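Local coordinates for protein porin (Rhodobacter capsulatus, PDB 2POR) that forms trimeric channels through the outer membrane that let small hydrophilic solutes, up to about 0.6 kDa, diffuse passively, at residues T60-L63 with G68-E71; A78-F83 with I102-G107; L119-S124 with V130-S135; K169-D174 with M178-Q183. All blocks are in the same frame, centred on the assembly; numbering follows the deposited sequence.

Contact 1 (T60-L63 with G68-E71); sequences TVFL and GKIE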
loop_
_atom_site.group_PDB
_atom_site.type_symbol
_atom_site.label_atom_id
_atom_site.label_comp_id
_atom_site.label_asym_id
_atom_site.label_seq_id
_atom_site.Cartn_x
_atom_site.Cartn_y
_atom_site.Cartn_z
ATOM N N THR A 60 -14.338 -4.342 3.309
ATOM C CA THR A 60 -15.337 -5.174 3.998
ATOM C C THR A 60 -15.254 -6.646 3.563
ATOM O O THR A 60 -14.677 -6.899 2.497
ATOM C CB THR A 60 -16.784 -4.716 3.739
ATOM O OG1 THR A 60 -16.952 -4.527 2.343
ATOM C CG2 THR A 60 -17.117 -3.429 4.482
ATOM N N VAL A 61 -15.724 -7.573 4.401
ATOM C CA VAL A 61 -15.798 -9.005 4.134
ATOM C C VAL A 61 -17.296 -9.335 4.307
ATOM O O VAL A 61 -17.961 -8.753 5.189
ATOM C CB VAL A 61 -14.935 -9.797 5.144
ATOM C CG1 VAL A 61 -15.036 -11.299 4.890
ATOM C CG2 VAL A 61 -13.498 -9.396 4.984
ATOM N N PHE A 62 -17.921 -10.197 3.478
ATOM C CA PHE A 62 -19.332 -10.521 3.674
ATOM C C PHE A 62 -19.638 -11.996 3.384
ATOM O O PHE A 62 -18.859 -12.701 2.716
ATOM C CB PHE A 62 -20.212 -9.649 2.791
ATOM C CG PHE A 62 -20.209 -9.999 1.299
ATOM C CD1 PHE A 62 -21.100 -10.955 0.798
ATOM C CD2 PHE A 62 -19.337 -9.340 0.453
ATOM C CE1 PHE A 62 -21.113 -11.237 -0.556
ATOM C CE2 PHE A 62 -19.363 -9.638 -0.904
ATOM C CZ PHE A 62 -20.246 -10.579 -1.412
ATOM N N LEU A 63 -20.782 -12.403 3.922
ATOM C CA LEU A 63 -21.371 -13.733 3.726
ATOM C C LEU A 63 -22.842 -13.487 3.527
ATOM O O LEU A 63 -23.399 -12.747 4.343
ATOM C CB LEU A 63 -21.255 -14.654 4.943
ATOM C CG LEU A 63 -21.830 -16.072 4.801
ATOM C CD1 LEU A 63 -21.033 -16.878 3.782
ATOM C CD2 LEU A 63 -21.702 -16.781 6.116
ATOM N N GLY A 68 -30.070 -13.129 4.423
ATOM C CA GLY A 68 -29.727 -11.737 4.294
ATOM C C GLY A 68 -28.228 -11.698 4.191
ATOM O O GLY A 68 -27.639 -12.736 3.857
ATOM N N LYS A 69 -27.553 -10.591 4.505
ATOM C CA LYS A 69 -26.124 -10.454 4.265
ATOM C C LYS A 69 -25.468 -9.915 5.545
ATOM O O LYS A 69 -26.002 -8.977 6.137
ATOM C CB LYS A 69 -25.936 -9.475 3.126
ATOM C CG LYS A 69 -24.478 -9.229 2.735
ATOM C CD LYS A 69 -24.534 -8.137 1.687
ATOM C CE LYS A 69 -23.149 -7.754 1.274
ATOM N NZ LYS A 69 -23.195 -6.799 0.178
ATOM N N ILE A 70 -24.358 -10.468 5.942
ATOM C CA ILE A 70 -23.596 -10.028 7.109
ATOM C C ILE A 70 -22.288 -9.482 6.558
ATOM O O ILE A 70 -21.559 -10.213 5.880
ATOM C CB ILE A 70 -23.311 -11.223 8.017
ATOM C CG1 ILE A 70 -24.621 -11.784 8.553
ATOM C CG2 ILE A 70 -22.417 -10.778 9.172
ATOM C CD1 ILE A 70 -24.425 -13.193 9.141
ATOM N N GLU A 71 -21.915 -8.242 6.850
ATOM C CA GLU A 71 -20.708 -7.617 6.338
ATOM C C GLU A 71 -19.873 -7.107 7.541
ATOM O O GLU A 71 -20.488 -6.531 8.458
ATOM C CB GLU A 71 -21.184 -6.512 5.470
ATOM C CG GLU A 71 -20.114 -5.851 4.647
ATOM C CD GLU A 71 -20.658 -4.779 3.706
ATOM O OE1 GLU A 71 -21.684 -4.207 4.030
ATOM O OE2 GLU A 71 -20.061 -4.539 2.647
#
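Thr60 meets Glu71 obliquely, its CB lying 3.6 Å from Glu71 CG while its OG1 comes to 3.1 Å from Glu71 OE2. The glutamate reaches that far because its chain is extended, with CG anti to the backbone N (chi1 -171°). A leucine in place of Glu71 would probably leave Thr60 OG1 without its carboxylate neighbour. Val61 O receives a CA-H...O contact from Glu71 CA at 3.2 Å. At Phe62 the non-hydrogen-bonded pairing with Glu71 sends the ring to the same face of the sheet as the carboxylate. The extended Lys69 crosses the Phe62 ring, Lys69 CE lying 3.7 Å from Phe62 CG. Lys69 NZ stands 4.6 Å from the centroid of the Phe62 ring, 12° off the normal, a cation-pi contact. Lysine suits this place because its methylenes and its charged end can both lie over the aromatic face. Leu63 and Ile70 form the hydrogen-bonded pair, with Ile70 N to Leu63 O at 2.9 Å and almost straight (177°). Leu63 suits the opposite face, which is apolar: it packs on Met10 of a second subunit and on a detergent molecule. Beyond the hairpin, strand 40-46 bonds to 60-63, and strand 118-125 to 68-71.

Contact 2 (A78-F83 with I102-G107); sequences ASEALF and IPYLTG. With CA (calcium ion), chain B.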
loop_
_atom_site.group_PDB
_atom_site.type_symbol
_atom_site.label_atom_id
_atom_site.label_comp_id
_atom_site.label_asym_id
_atom_site.label_seq_id
_atom_site.Cartn_x
_atom_site.Cartn_y
_atom_site.Cartn_z
ATOM N N ALA A 78 -26.671 1.128 9.472
ATOM C CA ALA A 78 -27.965 0.721 8.911
ATOM C C ALA A 78 -28.730 1.767 8.148
ATOM O O ALA A 78 -29.179 1.505 7.025
ATOM C CB ALA A 78 -28.817 0.240 10.010
ATOM N N SER A 79 -28.867 3.008 8.634
ATOM C CA SER A 79 -29.561 4.041 7.900
ATOM C C SER A 79 -28.862 4.453 6.623
ATOM O O SER A 79 -29.513 4.567 5.579
ATOM C CB SER A 79 -29.749 5.289 8.767
ATOM O OG SER A 79 -30.344 4.897 9.994
ATOM N N GLU A 80 -27.550 4.692 6.635
ATOM C CA GLU A 80 -26.835 5.085 5.445
ATOM C C GLU A 80 -26.903 3.935 4.422
ATOM O O GLU A 80 -27.091 4.255 3.252
ATOM C CB GLU A 80 -25.405 5.366 5.806
ATOM C CG GLU A 80 -24.743 6.012 4.618
ATOM C CD GLU A 80 -23.410 6.681 4.840
ATOM O OE1 GLU A 80 -22.948 6.827 5.965
ATOM O OE2 GLU A 80 -22.815 7.151 3.874
ATOM N N ALA A 81 -26.792 2.674 4.865
ATOM C CA ALA A 81 -26.866 1.467 4.027
ATOM C C ALA A 81 -28.199 1.485 3.247
ATOM O O ALA A 81 -28.207 1.184 2.047
ATOM C CB ALA A 81 -26.811 0.210 4.892
ATOM N N LEU A 82 -29.330 1.911 3.822
ATOM C CA LEU A 82 -30.571 1.997 3.063
ATOM C C LEU A 82 -30.828 3.309 2.367
ATOM O O LEU A 82 -31.375 3.260 1.264
ATOM C CB LEU A 82 -31.781 1.687 3.960
ATOM C CG LEU A 82 -31.740 0.361 4.705
ATOM C CD1 LEU A 82 -33.076 0.062 5.338
ATOM C CD2 LEU A 82 -31.345 -0.728 3.745
ATOM N N PHE A 83 -30.449 4.518 2.844
ATOM C CA PHE A 83 -30.882 5.766 2.196
ATOM C C PHE A 83 -29.814 6.528 1.467
ATOM O O PHE A 83 -30.165 7.404 0.674
ATOM C CB PHE A 83 -31.558 6.726 3.229
ATOM C CG PHE A 83 -32.578 5.991 4.111
ATOM C CD1 PHE A 83 -33.602 5.246 3.534
ATOM C CD2 PHE A 83 -32.453 6.016 5.491
ATOM C CE1 PHE A 83 -34.460 4.543 4.340
ATOM C CE2 PHE A 83 -33.316 5.310 6.287
ATOM C CZ PHE A 83 -34.315 4.571 5.707
ATOM N N ILE A 102 -25.308 12.861 3.827
ATOM C CA ILE A 102 -26.307 13.056 4.840
ATOM C C ILE A 102 -25.608 12.812 6.190
ATOM O O ILE A 102 -24.759 11.913 6.273
ATOM C CB ILE A 102 -27.501 12.066 4.543
ATOM C CG1 ILE A 102 -28.301 12.582 3.334
ATOM C CG2 ILE A 102 -28.413 11.897 5.766
ATOM C CD1 ILE A 102 -29.477 11.620 2.948
ATOM N N PRO A 103 -25.933 13.563 7.273
ATOM C CA PRO A 103 -25.215 13.499 8.546
ATOM C C PRO A 103 -25.642 12.348 9.416
ATOM O O PRO A 103 -26.329 12.538 10.430
ATOM C CB PRO A 103 -25.459 14.875 9.165
ATOM C CG PRO A 103 -26.833 15.257 8.662
ATOM C CD PRO A 103 -26.823 14.745 7.236
ATOM N N TYR A 104 -25.267 11.120 9.042
ATOM C CA TYR A 104 -25.631 9.994 9.869
ATOM C C TYR A 104 -24.737 10.008 11.102
ATOM O O TYR A 104 -23.572 10.395 11.045
ATOM C CB TYR A 104 -25.458 8.654 9.110
ATOM C CG TYR A 104 -26.388 8.599 7.891
ATOM C CD1 TYR A 104 -27.725 8.329 8.075
ATOM C CD2 TYR A 104 -25.899 8.811 6.606
ATOM C CE1 TYR A 104 -28.559 8.276 6.966
ATOM C CE2 TYR A 104 -26.738 8.752 5.502
ATOM C CZ TYR A 104 -28.066 8.484 5.712
ATOM O OH TYR A 104 -28.957 8.452 4.680
ATOM N N LEU A 105 -25.326 9.573 12.207
ATOM C CA LEU A 105 -24.627 9.512 13.471
ATOM C C LEU A 105 -23.653 8.347 13.562
ATOM O O LEU A 105 -22.610 8.496 14.197
ATOM C CB LEU A 105 -25.681 9.442 14.636
ATOM C CG LEU A 105 -25.209 9.453 16.138
ATOM C CD1 LEU A 105 -24.579 10.811 16.450
ATOM C CD2 LEU A 105 -26.378 9.196 17.069
ATOM N N THR A 106 -23.915 7.147 12.988
ATOM C CA THR A 106 -23.048 5.988 13.215
ATOM C C THR A 106 -22.498 5.407 11.899
ATOM O O THR A 106 -22.912 5.864 10.821
ATOM C CB THR A 106 -23.821 4.869 14.042
ATOM O OG1 THR A 106 -24.780 4.254 13.165
ATOM C CG2 THR A 106 -24.492 5.427 15.340
ATOM N N GLY A 107 -21.580 4.425 11.999
ATOM C CA GLY A 107 -21.003 3.700 10.870
ATOM C C GLY A 107 -20.170 4.653 10.074
ATOM O O GLY A 107 -19.926 5.795 10.481
HETATM CA CA CA B . -21.469 8.733 5.223
HETATM O O HOH W 1 -23.388 5.263 8.277
HETATM O O HOH W 2 -23.272 10.069 4.795
HETATM O O HOH W 3 -21.043 9.330 3.018
HETATM O O HOH W 4 -21.740 9.341 7.556
HETATM O O HOH W 5 -20.189 10.731 5.340
#
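Glu80 lays its side chain across the ring of Tyr104 within the long connection between strands 68-73 and 118-125, which folds into the barrel as the constriction loop familiar from porins. Glu80 CB begins the contact over one ring face, 3.8 Å from the Tyr104 centroid and 21° off the normal, a CH-pi approach. Glu80 CG continues toward the rim, 3.5 Å from Tyr104 CE2. With CG trans to the backbone N (chi1 -170°) and the chain straight beyond it, the carboxylate travels past the ring, its plane turned only 18° from that of the tyrosine, and Glu80 CD lies 3.7 Å from Tyr104 CD2. At the tip both oxygens grip the calcium ion, Glu80 OE1 and OE2 each at 2.5 Å, a bidentate hold that fixes the group's rotation. OE1 also takes a hydrogen bond from water 1, which donates to Thr106 O as well and so ties helix to loop. Asp108 is the other protein ligand, and four waters complete the shell.

The aromatic ring suits its place because it offers flat surface on two sides: Ile102 CG2 sits 3.4 Å above the Tyr104 plane opposite Glu80. Ser79, small enough to lie close, brings its CB to 3.7 Å from Tyr104 CE1 and spends its OG on Glu185, while the tyrosine hydroxyl passes Phe83 CB and bonds to Gly84 O. On the loop side of the metal, water 2, itself a calcium ligand, donates a hydrogen bond to Ile102 O at 2.8 Å.

Contact 3 (L119-S124 with V130-S135); sequences LLYTYS and VAASMS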
loop_
_atom_site.group_PDB
_atom_site.type_symbol
_atom_site.label_atom_id
_atom_site.label_comp_id
_atom_site.label_asym_id
_atom_site.label_seq_id
_atom_site.Cartn_x
_atom_site.Cartn_y
_atom_site.Cartn_z
ATOM N N LEU A 119 -20.007 -4.022 12.152
ATOM C CA LEU A 119 -20.885 -5.019 11.537
ATOM C C LEU A 119 -22.107 -4.444 10.840
ATOM O O LEU A 119 -22.742 -3.522 11.373
ATOM C CB LEU A 119 -21.289 -5.955 12.643
ATOM C CG LEU A 119 -22.081 -7.140 12.234
ATOM C CD1 LEU A 119 -21.126 -8.143 11.655
ATOM C CD2 LEU A 119 -22.760 -7.739 13.411
ATOM N N LEU A 120 -22.550 -4.889 9.661
ATOM C CA LEU A 120 -23.768 -4.365 9.045
ATOM C C LEU A 120 -24.534 -5.591 8.577
ATOM O O LEU A 120 -23.949 -6.481 7.964
ATOM C CB LEU A 120 -23.492 -3.521 7.833
ATOM C CG LEU A 120 -24.655 -3.095 6.973
ATOM C CD1 LEU A 120 -25.622 -2.251 7.788
ATOM C CD2 LEU A 120 -24.129 -2.296 5.776
ATOM N N TYR A 121 -25.789 -5.708 8.923
ATOM C CA TYR A 121 -26.622 -6.812 8.486
ATOM C C TYR A 121 -27.682 -6.213 7.574
ATOM O O TYR A 121 -28.272 -5.202 7.973
ATOM C CB TYR A 121 -27.277 -7.480 9.686
ATOM C CG TYR A 121 -28.420 -8.408 9.283
ATOM C CD1 TYR A 121 -28.174 -9.643 8.699
ATOM C CD2 TYR A 121 -29.705 -7.949 9.466
ATOM C CE1 TYR A 121 -29.238 -10.412 8.295
ATOM C CE2 TYR A 121 -30.776 -8.704 9.063
ATOM C CZ TYR A 121 -30.530 -9.926 8.483
ATOM O OH TYR A 121 -31.633 -10.655 8.077
ATOM N N THR A 122 -27.973 -6.772 6.371
ATOM C CA THR A 122 -29.056 -6.275 5.542
ATOM C C THR A 122 -29.866 -7.482 5.065
ATOM O O THR A 122 -29.371 -8.622 5.000
ATOM C CB THR A 122 -28.543 -5.521 4.331
ATOM O OG1 THR A 122 -27.480 -6.309 3.829
ATOM C CG2 THR A 122 -28.013 -4.130 4.642
ATOM N N TYR A 123 -31.105 -7.167 4.742
ATOM C CA TYR A 123 -32.045 -8.159 4.254
ATOM C C TYR A 123 -33.118 -7.507 3.423
ATOM O O TYR A 123 -33.670 -6.480 3.818
ATOM C CB TYR A 123 -32.680 -8.836 5.422
ATOM C CG TYR A 123 -33.773 -9.810 5.031
ATOM C CD1 TYR A 123 -33.383 -11.078 4.675
ATOM C CD2 TYR A 123 -35.094 -9.406 5.045
ATOM C CE1 TYR A 123 -34.335 -11.991 4.316
ATOM C CE2 TYR A 123 -36.056 -10.309 4.688
ATOM C CZ TYR A 123 -35.656 -11.586 4.330
ATOM O OH TYR A 123 -36.606 -12.512 3.961
ATOM N N SER A 124 -33.473 -8.092 2.293
ATOM C CA SER A 124 -34.582 -7.558 1.551
ATOM C C SER A 124 -35.463 -8.727 1.122
ATOM O O SER A 124 -35.002 -9.865 0.988
ATOM C CB SER A 124 -34.143 -6.864 0.314
ATOM O OG SER A 124 -33.258 -5.809 0.586
ATOM N N VAL A 130 -34.621 -4.127 5.386
ATOM C CA VAL A 130 -34.223 -3.790 6.739
ATOM C C VAL A 130 -32.713 -3.876 6.892
ATOM O O VAL A 130 -32.055 -4.676 6.212
ATOM C CB VAL A 130 -34.801 -4.706 7.774
ATOM C CG1 VAL A 130 -36.210 -4.279 7.902
ATOM C CG2 VAL A 130 -34.612 -6.164 7.445
ATOM N N ALA A 131 -32.124 -3.055 7.765
ATOM C CA ALA A 131 -30.677 -3.090 8.023
ATOM C C ALA A 131 -30.433 -2.920 9.531
ATOM O O ALA A 131 -31.280 -2.344 10.249
ATOM C CB ALA A 131 -30.004 -1.962 7.221
ATOM N N ALA A 132 -29.370 -3.488 10.078
ATOM C CA ALA A 132 -29.060 -3.336 11.492
ATOM C C ALA A 132 -27.545 -3.309 11.602
ATOM O O ALA A 132 -26.864 -4.045 10.888
ATOM C CB ALA A 132 -29.612 -4.518 12.290
ATOM N N SER A 133 -26.947 -2.462 12.425
ATOM C CA SER A 133 -25.495 -2.373 12.504
ATOM C C SER A 133 -25.025 -2.163 13.951
ATOM O O SER A 133 -25.829 -1.720 14.785
ATOM C CB SER A 133 -25.055 -1.223 11.646
ATOM O OG SER A 133 -25.858 -0.064 11.868
ATOM N N MET A 134 -23.796 -2.481 14.322
ATOM C CA MET A 134 -23.302 -2.205 15.665
ATOM C C MET A 134 -21.792 -2.306 15.697
ATOM O O MET A 134 -21.215 -2.934 14.790
ATOM C CB MET A 134 -23.895 -3.203 16.640
ATOM C CG MET A 134 -23.371 -4.619 16.422
ATOM S SD MET A 134 -24.027 -5.824 17.592
ATOM C CE MET A 134 -23.307 -5.260 19.108
ATOM N N SER A 135 -21.126 -1.677 16.664
ATOM C CA SER A 135 -19.700 -1.853 16.839
ATOM C C SER A 135 -19.615 -2.758 18.044
ATOM O O SER A 135 -20.638 -3.043 18.675
ATOM C CB SER A 135 -19.003 -0.504 17.085
ATOM O OG SER A 135 -19.542 0.196 18.206
#
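Tyr121 and Ala132 form the central hydrogen-bonded pair, Tyr121 N giving its proton to Ala132 O at 2.8 Å and Ala132 N returning one to Tyr121 O. The same exchange joins Tyr123 to Val130 and Leu119 to Met134, though the bond from Met134 N to Leu119 O is weak at 3.3 Å. Between these pairs Thr122 CG2 touches Ala131 CB at 3.9 Å, and Leu120 CD1 lies 4.0 Å from Ser133 CB. On the other face Tyr123 and Val130 run side by side in one direction, with Val130 CG2 at 3.9 Å from Tyr123 CB and near the plane of the ring, at its edge. Ala132 CB likewise meets the edge of the Tyr121 ring, whose CG is anti to the backbone N (chi1 166°), carrying the ring out alongside; its hydroxyl bonds to Phe67 O.

Further out, Ser133 OG bonds to Ala78 N, and Leu120 and Ala131 pack on helix 78-83, so their face looks into the barrel. Leu119 and Met134 lie outward against Phe21 of a second subunit. The outward face is apolar and aromatic, as suits membrane and subunit interface, while the inward one has small or polar residues, Leu120 excepted: an antiparallel hairpin typical of a porin beta-barrel.

Contact 4 (K169-D174 with M178-Q183); sequences KIDSPD and MADMEQ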
loop_
_atom_site.group_PDB
_atom_site.type_symbol
_atom_site.label_atom_id
_atom_site.label_comp_id
_atom_site.label_asym_id
_atom_site.label_seq_id
_atom_site.Cartn_x
_atom_site.Cartn_y
_atom_site.Cartn_z
ATOM N N LYS A 169 -27.931 5.205 17.535
ATOM C CA LYS A 169 -27.456 5.680 18.821
ATOM C C LYS A 169 -26.001 5.344 19.137
ATOM O O LYS A 169 -25.419 4.389 18.592
ATOM C CB LYS A 169 -28.354 5.137 19.895
ATOM C CG LYS A 169 -28.314 3.657 19.967
ATOM C CD LYS A 169 -29.041 3.403 21.232
ATOM C CE LYS A 169 -28.257 2.302 21.909
ATOM N NZ LYS A 169 -28.640 2.234 23.311
ATOM N N ILE A 170 -25.347 6.195 19.963
ATOM C CA ILE A 170 -23.981 5.955 20.453
ATOM C C ILE A 170 -24.048 5.986 21.992
ATOM O O ILE A 170 -24.543 6.937 22.583
ATOM C CB ILE A 170 -22.947 7.031 19.952
ATOM C CG1 ILE A 170 -22.886 7.134 18.418
ATOM C CG2 ILE A 170 -21.578 6.637 20.527
ATOM C CD1 ILE A 170 -21.927 8.196 17.888
ATOM N N ASP A 171 -23.682 4.911 22.651
ATOM C CA ASP A 171 -23.544 4.814 24.079
ATOM C C ASP A 171 -22.133 5.120 24.491
ATOM O O ASP A 171 -21.168 4.489 24.059
ATOM C CB ASP A 171 -23.832 3.442 24.590
ATOM C CG ASP A 171 -25.270 3.039 24.342
ATOM O OD1 ASP A 171 -26.138 3.915 24.247
ATOM O OD2 ASP A 171 -25.499 1.837 24.228
ATOM N N SER A 172 -22.059 6.108 25.373
ATOM C CA SER A 172 -20.819 6.616 25.915
ATOM C C SER A 172 -20.253 5.646 26.918
ATOM O O SER A 172 -21.018 5.125 27.723
ATOM C CB SER A 172 -21.046 7.923 26.634
ATOM O OG SER A 172 -19.773 8.328 27.102
ATOM N N PRO A 173 -18.953 5.388 26.991
ATOM C CA PRO A 173 -18.384 4.602 28.063
ATOM C C PRO A 173 -18.410 5.434 29.344
ATOM O O PRO A 173 -18.391 4.809 30.393
ATOM C CB PRO A 173 -17.000 4.275 27.605
ATOM C CG PRO A 173 -16.603 5.513 26.865
ATOM C CD PRO A 173 -17.908 6.021 26.205
ATOM N N ASP A 174 -18.468 6.784 29.346
ATOM C CA ASP A 174 -18.461 7.562 30.581
ATOM C C ASP A 174 -19.221 8.833 30.303
ATOM O O ASP A 174 -18.689 9.753 29.651
ATOM C CB ASP A 174 -17.024 7.890 30.980
ATOM C CG ASP A 174 -16.831 8.553 32.362
ATOM O OD1 ASP A 174 -17.750 9.138 32.932
ATOM O OD2 ASP A 174 -15.723 8.486 32.880
ATOM N N MET A 178 -18.677 12.203 28.078
ATOM C CA MET A 178 -19.311 12.346 26.753
ATOM C C MET A 178 -20.722 11.862 26.923
ATOM O O MET A 178 -20.921 10.783 27.468
ATOM C CB MET A 178 -18.592 11.474 25.706
ATOM C CG MET A 178 -19.129 11.792 24.310
ATOM S SD MET A 178 -18.431 10.703 23.034
ATOM C CE MET A 178 -19.243 9.173 23.456
ATOM N N ALA A 179 -21.712 12.671 26.598
ATOM C CA ALA A 179 -23.106 12.308 26.730
ATOM C C ALA A 179 -23.447 11.213 25.716
ATOM O O ALA A 179 -22.820 11.106 24.655
ATOM C CB ALA A 179 -24.023 13.483 26.404
ATOM N N ASP A 180 -24.415 10.384 26.018
ATOM C CA ASP A 180 -24.999 9.480 25.024
ATOM C C ASP A 180 -25.657 10.259 23.893
ATOM O O ASP A 180 -26.175 11.366 24.127
ATOM C CB ASP A 180 -26.064 8.637 25.638
ATOM C CG ASP A 180 -25.587 7.620 26.634
ATOM O OD1 ASP A 180 -24.415 7.268 26.622
ATOM O OD2 ASP A 180 -26.418 7.161 27.412
ATOM N N MET A 181 -25.705 9.714 22.671
ATOM C CA MET A 181 -26.265 10.450 21.553
ATOM C C MET A 181 -27.306 9.561 20.846
ATOM O O MET A 181 -27.239 8.327 20.959
ATOM C CB MET A 181 -25.161 10.821 20.562
ATOM C CG MET A 181 -23.934 11.534 21.164
ATOM S SD MET A 181 -22.812 12.305 19.999
ATOM C CE MET A 181 -21.437 11.407 20.586
ATOM N N GLU A 182 -28.283 10.126 20.151
ATOM C CA GLU A 182 -29.215 9.339 19.369
ATOM C C GLU A 182 -29.750 10.214 18.281
ATOM O O GLU A 182 -29.643 11.449 18.365
ATOM C CB GLU A 182 -30.368 8.826 20.175
ATOM C CG GLU A 182 -31.198 9.909 20.802
ATOM C CD GLU A 182 -32.539 9.424 21.332
ATOM O OE1 GLU A 182 -32.595 8.394 22.018
ATOM O OE2 GLU A 182 -33.528 10.097 21.027
ATOM N N GLN A 183 -30.269 9.610 17.203
ATOM C CA GLN A 183 -30.825 10.365 16.088
ATOM C C GLN A 183 -31.856 9.464 15.419
ATOM O O GLN A 183 -31.627 8.256 15.298
ATOM C CB GLN A 183 -29.712 10.723 15.114
ATOM C CG GLN A 183 -30.128 11.606 13.977
ATOM C CD GLN A 183 -28.902 12.011 13.207
ATOM O OE1 GLN A 183 -28.155 12.825 13.695
ATOM N NE2 GLN A 183 -28.546 11.568 12.016
HETATM O O HOH W 6 -23.648 5.100 28.345
#
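The turn end of a beta hairpin, where strands 161-171 and 181-192 leave the barrel, is closed here largely by side-chain bonds once the regular pairing stops. Ile170 and Met181 make the last hydrogen-bonded pair: Met181 N meets Ile170 O at 3.0 Å in the carbonyl plane, whereas Ile170 N stands 42° out of the plane of the Met181 carbonyl. Their long apolar chains share a face, Ile170 CD1 touching Met181 CE at 4.2 Å, and the isoleucine also packs on Leu105 and Thr106 of the constriction loop. On the other face Lys169 curls back, bent at chi3, to form a salt bridge from NZ to Asp171 OD1 at 3.2 Å, probably easing the closeness of Asp171 and Asp180.

Beyond the strands Asp180 replaces a backbone acceptor: its OD1 takes the proton of Ser172 N at 2.9 Å, nearly in line with its own C-O bond, and water 6 links that oxygen to Ser172 O. Ser172 OG, held trans to the backbone N (chi1 -179°), donates to Met178 O at 2.7 Å and accepts from Asp174 N at 3.0 Å. Replacing Ser172 with an alanine would probably leave Met178 O and Asp174 N without these partners and free the turn to move. Met178 curls its CE to 3.9 Å from Ser172 CB, and its N bonds to Asp174 O. Serine suits the site since one hydroxyl can give a proton to Met178 O while accepting from Asp174 N, the latter bond making an ST turn at the start of the hairpin's connecting loop.

How the contacts relate
The four contacts follow one another along the chain, each closing before the next opens. Contacts 1, 3 and 4 belong to the 16-stranded antiparallel barrel, while contact 2 lies inside it, its centre about 6 Å from the centre of the chain. Contacts 1 and 3, with centres about 9 Å apart, are adjacent hairpins joined through strands 68-73 and 118-125, and both touch a second subunit. Contact 2 touches both contact 3 and contact 4, its centre about 11 Å and 16 Å from theirs. Its helix rests on contact 3, and Pro103 O bonds to Gln183 of contact 4. The loop that narrows the pore is thus held against the wall at two places.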